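Local coordinates for isomaltodextranase (Arthrobacter globiformis, PDB 5AWP), which hydrolyses alpha-1,6-glucosidic linkages of dextran-like polysaccharides, removing successive isomaltose units from the non-reducing chain ends, at residues G261-I266 with I312-F317; I77-G82 with V195-I200; D503-G508 with G599-N604. All blocks are in the same frame, centred on the assembly; numbering follows the deposited sequence.

How the interactions relate
Interactions 1 and 2 belong to one parallel barrel, with centres about 13 Å apart, and both touch the beta-glucose (chain B) of a bound isomaltose, whose alpha-glucose (chain C) lies against interaction 2. Arg199 of interaction 2 joins them: its NH1 makes a salt bridge to Asp314 OD2 of interaction 1 (2.7 Å), and its NH2 another to Asp316 OD1 (2.9 Å). Phe317 packs on Asp81 beside these charges. The beta-glucose also hydrogen-bonds Asp201, probably the nucleophile. Interaction 3 binds a second isomaltose in a separate carbohydrate-binding module. Its centre is about 29 Å from that of interaction 1 and about 40 Å from that of interaction 2.

Interaction 1: G261-I266 with I312-F317; sequences GDLVRI and ILDGDF. With BGC (beta-D-glucopyranose), chain B.
Two bends, at chi2 (-90°) and chi3 (-57°), fold the Arg265 chain so that its guanidinium reaches Asp316, and NH1 forms a salt bridge with Asp316 OD1 at 3.0 Å. That oxygen also meets Arg199, and so lies between two arginines. The carboxylate lies over one face of the Arg265 guanidinium, offset toward its rim, the two planes 47° apart. The beta-glucose (chain B) takes the edge instead: Arg265 NH1 donates to its O2 at 3.1 Å, with weaker bonds from NH1 to O3 and NH2 to O2. NH2 is held by Asp269 and the backbone O of Asn267; arginine suits a place where several acceptors meet. Nearer the backbone, Arg265 CG rests on Asp314 OD2 (3.4 Å), itself in a salt bridge with Arg199. Both residues spring from adjacent parallel strands of the (beta/alpha)8 barrel, at the C-terminal ends where such enzymes place their active sites. Four backbone bonds join the segments, from Ile312 N to Asp262 O (2.8 Å) through to Ile266 N to Asp314 O (3.1 Å). Leu263 and Ile312 pack on Arg265's sheet face. On the other, Leu313 CD2 touches Val264 CG2 and Ile266 CG2, and helix 295-302 packs on Leu313 and Ile266. An Asx turn, Asp316 N to Asp314 OD1, precedes Asp316.

Interaction 2: I77-G82 with V195-I200; sequences IACTDG and VPYLRI. With BGC (beta-D-glucopyranose), chain B; GLC (alpha-D-glucopyranose), chain C.
The segments run 23° apart in direction with no backbone bond between them, Cys79 CA and Tyr197 CA being 8.2 Å apart, so that side chains alone bridge the gap. Cys79 carries SG anti to its own N (chi1 -167°), which pushes the sulfur across to the Tyr197 ring edge. There SG lies 3.9 Å from Tyr197 CD2, practically in the ring plane, a sulfur-aromatic contact for which the small, polarisable thiol is well fitted. The Tyr197 hydroxyl is engaged with Tyr40. Toward the start of both segments, Ile77 CD1 meets Pro196 CG at 3.9 Å, two apolar groups sliding past each other. Strand 120-124 separates these strands in the (beta/alpha)8 barrel, making this a contact through the barrel interior. At the C-terminal mouth the packing turns polar. Asp81 OD1 and Arg199 NE are 4.3 Å apart, beyond a salt bridge; Asp314 and Asp316 hold the guanidinium, and Asn42 also bonds Asp81 OD1. A water spans the gap, donating to Asp81 OD1, accepting from Arg199 NE at 2.9 Å and meeting O3 of the beta-glucose (chain B). Asp81 OD2 accepts from O4 of that sugar at 2.5 Å and from Gly82 N, whose lack of a side chain lets the alpha-glucose (chain C) lie against it.

Interaction 3: D503-G508 with G599-N604; sequences DGLQAG and GAINLN. With GLC (alpha-D-glucopyranose), chain D; BGC (beta-D-glucopyranose), chain E.
Gln506 and Ala600, whose CB atoms touch, form part of the carbohydrate-binding site of the CBM6-family module, where an isomaltose (alpha-glucose of chain D linked to beta-glucose of chain E) is bound. From CG onward Gln506 is extended (chi2 179°), which carries its amide out to face both sugars. OE1 accepts from O6 of the alpha-glucose and from O4 of the beta-glucose, each at 2.6 Å, while NE2 donates to O3 of the beta-glucose at 2.9 Å. An amide suits this place, offering acceptor and donor together. Asn602 does the same for the alpha-glucose alone: OD1 accepts from O4 at 2.7 Å and ND2 gives O3 a nearly straight bond of 3.1 Å (167°). Ala600, small enough to let the sugar come close, sets CB 3.5 Å from C6 of the alpha-glucose. These residues sit where two strands of the module's beta-sandwich diverge. Leu505 centres an inverse gamma turn, and its O receives only a weak bond from Ile601 N (3.4 Å). One water bridges the strands here, accepting weakly from Leu505 N, donating to Ile601 O and meeting O4 of the alpha-glucose; another links Ala507 N to Gly599 O. Behind this polar surface Leu505 CD1 packs on Leu603 CB at 4.0 Å and on Ile601, and Met544 touches Leu505 and Ile601.

Interaction 1: G261-I266 with I312-F317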
loop_
_atom_site.group_PDB
_atom_site.type_symbol
_atom_site.label_atom_id
_atom_site.label_comp_id
_atom_site.label_asym_id
_atom_site.label_seq_id
_atom_site.Cartn_x
_atom_site.Cartn_y
_atom_site.Cartn_z
ATOM N N GLY A 261 1.881 8.660 -4.929
ATOM C CA GLY A 261 2.684 7.676 -4.219
ATOM C C GLY A 261 2.215 6.243 -4.436
ATOM O O GLY A 261 1.149 6.013 -4.987
ATOM N N ASP A 262 3.029 5.281 -3.990
ATOM C CA ASP A 262 2.654 3.871 -4.017
ATOM C C ASP A 262 2.295 3.324 -2.644
ATOM O O ASP A 262 1.352 2.517 -2.532
ATOM C CB ASP A 262 3.786 3.014 -4.604
ATOM C CG ASP A 262 4.120 3.385 -6.027
ATOM O OD1 ASP A 262 3.170 3.546 -6.821
ATOM O OD2 ASP A 262 5.323 3.529 -6.337
ATOM N N LEU A 263 3.088 3.684 -1.632
ATOM C CA LEU A 263 2.845 3.245 -0.254
ATOM C C LEU A 263 2.618 4.449 0.648
ATOM O O LEU A 263 3.273 5.487 0.467
ATOM C CB LEU A 263 4.055 2.463 0.314
ATOM C CG LEU A 263 4.194 0.980 -0.021
ATOM C CD1 LEU A 263 4.596 0.760 -1.453
ATOM C CD2 LEU A 263 5.217 0.322 0.889
ATOM N N VAL A 264 1.730 4.286 1.632
ATOM C CA VAL A 264 1.604 5.246 2.753
ATOM C C VAL A 264 1.645 4.535 4.118
ATOM O O VAL A 264 1.007 3.503 4.316
ATOM C CB VAL A 264 0.325 6.086 2.668
ATOM C CG1 VAL A 264 0.419 7.076 1.504
ATOM C CG2 VAL A 264 -0.920 5.209 2.524
ATOM N N ARG A 265 2.411 5.083 5.047
ATOM C CA ARG A 265 2.395 4.618 6.433
ATOM C C ARG A 265 1.024 4.897 7.046
ATOM O O ARG A 265 0.461 5.986 6.859
ATOM C CB ARG A 265 3.517 5.273 7.278
ATOM C CG ARG A 265 4.820 4.481 7.272
ATOM C CD ARG A 265 4.901 3.448 8.396
ATOM N NE ARG A 265 4.719 4.147 9.675
ATOM C CZ ARG A 265 5.670 4.877 10.270
ATOM N NH1 ARG A 265 6.878 4.929 9.766
ATOM N NH2 ARG A 265 5.398 5.571 11.369
ATOM N N ILE A 266 0.489 3.904 7.759
ATOM C CA ILE A 266 -0.837 4.019 8.360
ATOM C C ILE A 266 -0.820 3.947 9.890
ATOM O O ILE A 266 -1.888 3.841 10.492
ATOM C CB ILE A 266 -1.841 2.995 7.762
ATOM C CG1 ILE A 266 -1.316 1.545 7.771
ATOM C CG2 ILE A 266 -2.183 3.407 6.330
ATOM C CD1 ILE A 266 -0.990 0.931 9.120
ATOM N N ILE A 312 -0.813 0.968 -1.588
ATOM C CA ILE A 312 -0.395 -0.093 -0.666
ATOM C C ILE A 312 -0.216 0.512 0.735
ATOM O O ILE A 312 0.492 1.483 0.894
ATOM C CB ILE A 312 0.913 -0.743 -1.136
ATOM C CG1 ILE A 312 0.648 -1.508 -2.428
ATOM C CG2 ILE A 312 1.450 -1.691 -0.037
ATOM C CD1 ILE A 312 1.865 -1.891 -3.240
ATOM N N LEU A 313 -0.849 -0.069 1.746
ATOM C CA LEU A 313 -0.766 0.463 3.091
ATOM C C LEU A 313 0.455 -0.120 3.810
ATOM O O LEU A 313 0.703 -1.323 3.738
ATOM C CB LEU A 313 -2.060 0.171 3.852
ATOM C CG LEU A 313 -3.335 0.630 3.152
ATOM C CD1 LEU A 313 -4.541 0.385 4.053
ATOM C CD2 LEU A 313 -3.258 2.114 2.757
ATOM N N ASP A 314 1.215 0.752 4.466
ATOM C CA ASP A 314 2.509 0.412 5.029
ATOM C C ASP A 314 2.370 0.371 6.547
ATOM O O ASP A 314 2.134 1.398 7.191
ATOM C CB ASP A 314 3.542 1.432 4.514
ATOM C CG ASP A 314 4.923 1.281 5.140
ATOM O OD1 ASP A 314 5.163 0.300 5.874
ATOM O OD2 ASP A 314 5.745 2.186 4.902
ATOM N N GLY A 315 2.428 -0.827 7.109
ATOM C CA GLY A 315 2.419 -1.022 8.580
ATOM C C GLY A 315 3.763 -0.867 9.278
ATOM O O GLY A 315 3.903 -1.164 10.474
ATOM N N ASP A 316 4.760 -0.409 8.530
ATOM C CA ASP A 316 6.096 -0.105 9.058
ATOM C C ASP A 316 6.952 -1.353 9.261
ATOM O O ASP A 316 6.990 -2.214 8.371
ATOM C CB ASP A 316 6.045 0.793 10.301
ATOM C CG ASP A 316 7.345 1.571 10.511
ATOM O OD1 ASP A 316 7.884 2.139 9.543
ATOM O OD2 ASP A 316 7.824 1.615 11.649
ATOM N N PHE A 317 7.654 -1.471 10.382
ATOM C CA PHE A 317 8.678 -2.480 10.530
ATOM C C PHE A 317 8.300 -3.587 11.505
ATOM O O PHE A 317 7.718 -3.327 12.537
ATOM C CB PHE A 317 9.958 -1.841 11.027
ATOM C CG PHE A 317 10.476 -0.747 10.148
ATOM C CD1 PHE A 317 10.463 -0.875 8.768
ATOM C CD2 PHE A 317 11.049 0.388 10.708
ATOM C CE1 PHE A 317 10.946 0.136 7.957
ATOM C CE2 PHE A 317 11.567 1.396 9.886
ATOM C CZ PHE A 317 11.527 1.250 8.513
HETATM C C2 BGC B . 9.713 7.578 10.820
HETATM C C3 BGC B . 10.469 6.302 11.161
HETATM C C4 BGC B . 11.965 6.565 11.025
HETATM C C5 BGC B . 12.385 7.717 11.911
HETATM C C6 BGC B . 13.846 8.062 11.687
HETATM C C1 BGC B . 10.188 8.715 11.719
HETATM O O1 BGC B . 9.572 9.923 11.285
HETATM O O2 BGC B . 8.286 7.416 10.931
HETATM O O3 BGC B . 10.098 5.245 10.261
HETATM O O4 BGC B . 12.731 5.407 11.376
HETATM O O5 BGC B . 11.607 8.866 11.596
HETATM O O6 BGC B . 14.140 9.153 12.549
#

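Interaction 2: I77-G82 with V195-I200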
loop_
_atom_site.group_PDB
_atom_site.type_symbol
_atom_site.label_atom_id
_atom_site.label_comp_id
_atom_site.label_asym_id
_atom_site.label_seq_id
_atom_site.Cartn_x
_atom_site.Cartn_y
_atom_site.Cartn_z
ATOM N N ILE A 77 15.676 -6.808 -0.719
ATOM C CA ILE A 77 16.055 -5.408 -0.622
ATOM C C ILE A 77 16.607 -5.175 0.777
ATOM O O ILE A 77 15.963 -5.537 1.757
ATOM C CB ILE A 77 14.845 -4.489 -0.886
ATOM C CG1 ILE A 77 14.458 -4.532 -2.350
ATOM C CG2 ILE A 77 15.128 -3.051 -0.462
ATOM C CD1 ILE A 77 13.039 -4.071 -2.600
ATOM N N ALA A 78 17.811 -4.613 0.861
ATOM C CA ALA A 78 18.327 -4.051 2.105
ATOM C C ALA A 78 18.176 -2.547 2.025
ATOM O O ALA A 78 18.632 -1.940 1.071
ATOM C CB ALA A 78 19.780 -4.425 2.327
ATOM N N CYS A 79 17.507 -1.978 3.031
ATOM C CA CYS A 79 17.013 -0.613 3.002
ATOM C C CYS A 79 17.617 0.176 4.145
ATOM O O CYS A 79 17.546 -0.238 5.291
ATOM C CB CYS A 79 15.482 -0.585 3.126
ATOM S SG CYS A 79 14.737 1.028 2.742
ATOM N N THR A 80 18.247 1.295 3.824
ATOM C CA THR A 80 18.706 2.225 4.842
ATOM C C THR A 80 17.484 2.968 5.455
ATOM O O THR A 80 16.361 2.829 5.003
ATOM C CB THR A 80 19.773 3.192 4.291
ATOM O OG1 THR A 80 19.199 4.033 3.276
ATOM C CG2 THR A 80 20.950 2.409 3.684
ATOM N N ASP A 81 17.717 3.702 6.531
ATOM C CA ASP A 81 16.668 4.448 7.205
ATOM C C ASP A 81 17.207 5.837 7.585
ATOM O O ASP A 81 18.022 6.412 6.839
ATOM C CB ASP A 81 16.154 3.661 8.407
ATOM C CG ASP A 81 14.730 4.051 8.781
ATOM O OD1 ASP A 81 13.805 3.698 8.031
ATOM O OD2 ASP A 81 14.562 4.765 9.792
ATOM N N GLY A 82 16.732 6.393 8.699
ATOM C CA GLY A 82 17.046 7.748 9.095
ATOM C C GLY A 82 18.426 7.847 9.708
ATOM O O GLY A 82 19.319 7.079 9.376
ATOM N N VAL A 195 18.110 1.523 -7.382
ATOM C CA VAL A 195 17.207 1.508 -6.220
ATOM C C VAL A 195 15.762 1.294 -6.664
ATOM O O VAL A 195 15.194 2.121 -7.417
ATOM C CB VAL A 195 17.352 2.823 -5.420
ATOM C CG1 VAL A 195 16.413 2.891 -4.223
ATOM C CG2 VAL A 195 18.781 2.967 -4.936
ATOM N N PRO A 196 15.140 0.176 -6.237
ATOM C CA PRO A 196 13.743 -0.014 -6.605
ATOM C C PRO A 196 12.732 0.564 -5.593
ATOM O O PRO A 196 11.519 0.483 -5.813
ATOM C CB PRO A 196 13.632 -1.521 -6.665
ATOM C CG PRO A 196 14.507 -1.974 -5.550
ATOM C CD PRO A 196 15.682 -1.021 -5.569
ATOM N N TYR A 197 13.222 1.177 -4.518
ATOM C CA TYR A 197 12.386 1.557 -3.377
ATOM C C TYR A 197 12.970 2.786 -2.627
ATOM O O TYR A 197 14.061 2.713 -2.060
ATOM C CB TYR A 197 12.290 0.343 -2.437
ATOM C CG TYR A 197 11.396 0.511 -1.225
ATOM C CD1 TYR A 197 10.007 0.554 -1.356
ATOM C CD2 TYR A 197 11.935 0.591 0.048
ATOM C CE1 TYR A 197 9.190 0.673 -0.245
ATOM C CE2 TYR A 197 11.128 0.709 1.167
ATOM C CZ TYR A 197 9.749 0.733 1.017
ATOM O OH TYR A 197 8.938 0.888 2.124
ATOM N N LEU A 198 12.236 3.904 -2.659
ATOM C CA LEU A 198 12.662 5.155 -2.033
ATOM C C LEU A 198 11.650 5.523 -0.972
ATOM O O LEU A 198 10.463 5.736 -1.272
ATOM C CB LEU A 198 12.740 6.271 -3.061
ATOM C CG LEU A 198 13.263 7.601 -2.554
ATOM C CD1 LEU A 198 14.703 7.463 -2.104
ATOM C CD2 LEU A 198 13.118 8.620 -3.661
ATOM N N ARG A 199 12.138 5.631 0.256
ATOM C CA ARG A 199 11.320 5.796 1.432
ATOM C C ARG A 199 11.464 7.238 1.883
ATOM O O ARG A 199 12.547 7.652 2.368
ATOM C CB ARG A 199 11.839 4.822 2.486
ATOM C CG ARG A 199 10.967 4.685 3.692
ATOM C CD ARG A 199 11.180 3.329 4.384
ATOM N NE ARG A 199 10.335 3.264 5.567
ATOM C CZ ARG A 199 9.062 2.878 5.593
ATOM N NH1 ARG A 199 8.418 2.514 4.491
ATOM N NH2 ARG A 199 8.418 2.877 6.753
ATOM N N ILE A 200 10.400 8.002 1.668
ATOM C CA ILE A 200 10.403 9.456 1.780
ATOM C C ILE A 200 9.622 9.905 3.026
ATOM O O ILE A 200 8.408 9.813 3.090
ATOM C CB ILE A 200 9.763 10.102 0.526
ATOM C CG1 ILE A 200 10.463 9.590 -0.746
ATOM C CG2 ILE A 200 9.813 11.610 0.637
ATOM C CD1 ILE A 200 9.986 10.205 -2.037
HETATM C C2 BGC B . 9.713 7.578 10.820
HETATM C C3 BGC B . 10.469 6.302 11.161
HETATM C C4 BGC B . 11.965 6.565 11.025
HETATM C C5 BGC B . 12.385 7.717 11.911
HETATM C C6 BGC B . 13.846 8.062 11.687
HETATM C C1 BGC B . 10.188 8.715 11.719
HETATM O O1 BGC B . 9.572 9.923 11.285
HETATM O O2 BGC B . 8.286 7.416 10.931
HETATM O O3 BGC B . 10.098 5.245 10.261
HETATM O O4 BGC B . 12.731 5.407 11.376
HETATM O O5 BGC B . 11.607 8.866 11.596
HETATM O O6 BGC B . 14.140 9.153 12.549
HETATM C C1 GLC C . 15.561 9.306 12.657
HETATM C C2 GLC C . 15.861 10.147 13.911
HETATM C C3 GLC C . 15.512 11.604 13.735
HETATM C C4 GLC C . 16.190 12.086 12.464
HETATM C C5 GLC C . 15.699 11.230 11.293
HETATM C C6 GLC C . 16.319 11.646 9.969
HETATM O O2 GLC C . 15.176 9.645 15.033
HETATM O O3 GLC C . 16.021 12.319 14.836
HETATM O O4 GLC C . 16.012 13.474 12.262
HETATM O O5 GLC C . 16.143 9.898 11.510
HETATM O O6 GLC C . 17.730 11.617 9.981
HETATM O O HOH W 1 11.268 4.742 7.878
#

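Interaction 3: D503-G508 with G599-N604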
loop_
_atom_site.group_PDB
_atom_site.type_symbol
_atom_site.label_atom_id
_atom_site.label_comp_id
_atom_site.label_asym_id
_atom_site.label_seq_id
_atom_site.Cartn_x
_atom_site.Cartn_y
_atom_site.Cartn_z
ATOM N N ASP A 503 -21.449 1.193 -4.089
ATOM C CA ASP A 503 -22.189 2.341 -4.618
ATOM C C ASP A 503 -21.232 3.508 -4.931
ATOM O O ASP A 503 -20.000 3.340 -4.941
ATOM C CB ASP A 503 -23.336 2.747 -3.669
ATOM C CG ASP A 503 -22.863 3.417 -2.406
ATOM O OD1 ASP A 503 -21.636 3.580 -2.219
ATOM O OD2 ASP A 503 -23.735 3.787 -1.577
ATOM N N GLY A 504 -21.804 4.669 -5.235
ATOM C CA GLY A 504 -21.036 5.817 -5.669
ATOM C C GLY A 504 -20.645 5.731 -7.126
ATOM O O GLY A 504 -19.864 6.539 -7.618
ATOM N N LEU A 505 -21.219 4.774 -7.834
ATOM C CA LEU A 505 -21.002 4.656 -9.254
ATOM C C LEU A 505 -22.064 5.509 -9.964
ATOM O O LEU A 505 -22.953 4.987 -10.618
ATOM C CB LEU A 505 -21.079 3.192 -9.670
ATOM C CG LEU A 505 -19.957 2.326 -9.090
ATOM C CD1 LEU A 505 -20.343 0.866 -9.160
ATOM C CD2 LEU A 505 -18.647 2.585 -9.821
ATOM N N GLN A 506 -21.950 6.819 -9.786
ATOM C CA GLN A 506 -22.945 7.794 -10.228
ATOM C C GLN A 506 -22.219 9.090 -10.603
ATOM O O GLN A 506 -21.029 9.248 -10.310
ATOM C CB GLN A 506 -23.951 8.061 -9.101
ATOM C CG GLN A 506 -23.303 8.607 -7.839
ATOM C CD GLN A 506 -24.287 8.897 -6.737
ATOM O OE1 GLN A 506 -25.416 8.412 -6.748
ATOM N NE2 GLN A 506 -23.862 9.692 -5.772
ATOM N N ALA A 507 -22.928 10.018 -11.244
ATOM C CA ALA A 507 -22.329 11.301 -11.605
ATOM C C ALA A 507 -21.996 12.059 -10.326
ATOM O O ALA A 507 -22.734 11.983 -9.340
ATOM C CB ALA A 507 -23.272 12.120 -12.480
ATOM N N GLY A 508 -20.878 12.776 -10.346
ATOM C CA GLY A 508 -20.400 13.461 -9.155
ATOM C C GLY A 508 -19.628 14.733 -9.430
ATOM O O GLY A 508 -19.162 14.975 -10.547
ATOM N N GLY A 599 -26.655 7.493 -16.067
ATOM C CA GLY A 599 -27.335 7.021 -14.856
ATOM C C GLY A 599 -26.362 6.538 -13.788
ATOM O O GLY A 599 -25.398 7.243 -13.455
ATOM N N ALA A 600 -26.610 5.339 -13.264
ATOM C CA ALA A 600 -25.849 4.819 -12.132
ATOM C C ALA A 600 -26.209 3.377 -11.853
ATOM O O ALA A 600 -27.310 2.926 -12.177
ATOM C CB ALA A 600 -26.129 5.665 -10.895
ATOM N N ILE A 601 -25.278 2.641 -11.246
ATOM C CA ILE A 601 -25.575 1.294 -10.747
ATOM C C ILE A 601 -24.976 1.145 -9.369
ATOM O O ILE A 601 -24.113 1.938 -8.965
ATOM C CB ILE A 601 -25.067 0.140 -11.658
ATOM C CG1 ILE A 601 -23.536 -0.049 -11.580
ATOM C CG2 ILE A 601 -25.524 0.344 -13.105
ATOM C CD1 ILE A 601 -23.011 -1.226 -12.368
ATOM N N ASN A 602 -25.488 0.163 -8.634
ATOM C CA ASN A 602 -24.773 -0.415 -7.500
ATOM C C ASN A 602 -24.288 -1.762 -7.959
ATOM O O ASN A 602 -25.038 -2.482 -8.611
ATOM C CB ASN A 602 -25.699 -0.602 -6.321
ATOM C CG ASN A 602 -26.176 0.705 -5.748
ATOM O OD1 ASN A 602 -25.490 1.722 -5.817
ATOM N ND2 ASN A 602 -27.362 0.684 -5.163
ATOM N N LEU A 603 -23.053 -2.122 -7.628
ATOM C CA LEU A 603 -22.471 -3.365 -8.104
ATOM C C LEU A 603 -22.208 -4.336 -6.953
ATOM O O LEU A 603 -21.556 -3.994 -5.963
ATOM C CB LEU A 603 -21.165 -3.073 -8.860
ATOM C CG LEU A 603 -20.455 -4.276 -9.463
ATOM C CD1 LEU A 603 -21.243 -4.871 -10.614
ATOM C CD2 LEU A 603 -19.044 -3.908 -9.898
ATOM N N ASN A 604 -22.686 -5.561 -7.106
ATOM C CA ASN A 604 -22.513 -6.589 -6.086
ATOM C C ASN A 604 -21.300 -7.442 -6.387
ATOM O O ASN A 604 -20.459 -7.653 -5.524
ATOM C CB ASN A 604 -23.762 -7.465 -6.032
ATOM C CG ASN A 604 -23.799 -8.405 -4.836
ATOM O OD1 ASN A 604 -22.955 -8.382 -3.922
ATOM N ND2 ASN A 604 -24.797 -9.234 -4.839
HETATM C C1 GLC D . -29.878 6.226 -4.918
HETATM C C2 GLC D . -29.717 4.859 -4.269
HETATM C C3 GLC D . -28.238 4.493 -4.162
HETATM C C4 GLC D . -27.658 4.508 -5.577
HETATM C C5 GLC D . -27.935 5.867 -6.231
HETATM C C6 GLC D . -27.502 5.915 -7.678
HETATM O O2 GLC D . -30.288 4.891 -2.977
HETATM O O3 GLC D . -28.188 3.221 -3.550
HETATM O O4 GLC D . -26.265 4.277 -5.578
HETATM O O5 GLC D . -29.304 6.239 -6.199
HETATM O O6 GLC D . -27.360 7.276 -7.962
HETATM C C2 BGC E . -26.896 9.896 -1.558
HETATM C C3 BGC E . -26.479 10.191 -2.985
HETATM C C4 BGC E . -27.299 9.323 -3.930
HETATM C C5 BGC E . -28.791 9.440 -3.636
HETATM C C6 BGC E . -29.614 8.492 -4.464
HETATM C C1 BGC E . -28.382 10.151 -1.469
HETATM O O1 BGC E . -28.737 10.022 -0.112
HETATM O O2 BGC E . -26.231 10.718 -0.611
HETATM O O3 BGC E . -25.099 9.910 -3.164
HETATM O O4 BGC E . -27.039 9.729 -5.265
HETATM O O5 BGC E . -29.045 9.169 -2.261
HETATM O O6 BGC E . -29.258 7.173 -4.060
HETATM O O HOH W 2 -24.002 4.057 -7.257
HETATM O O HOH W 3 -25.791 9.582 -11.668
#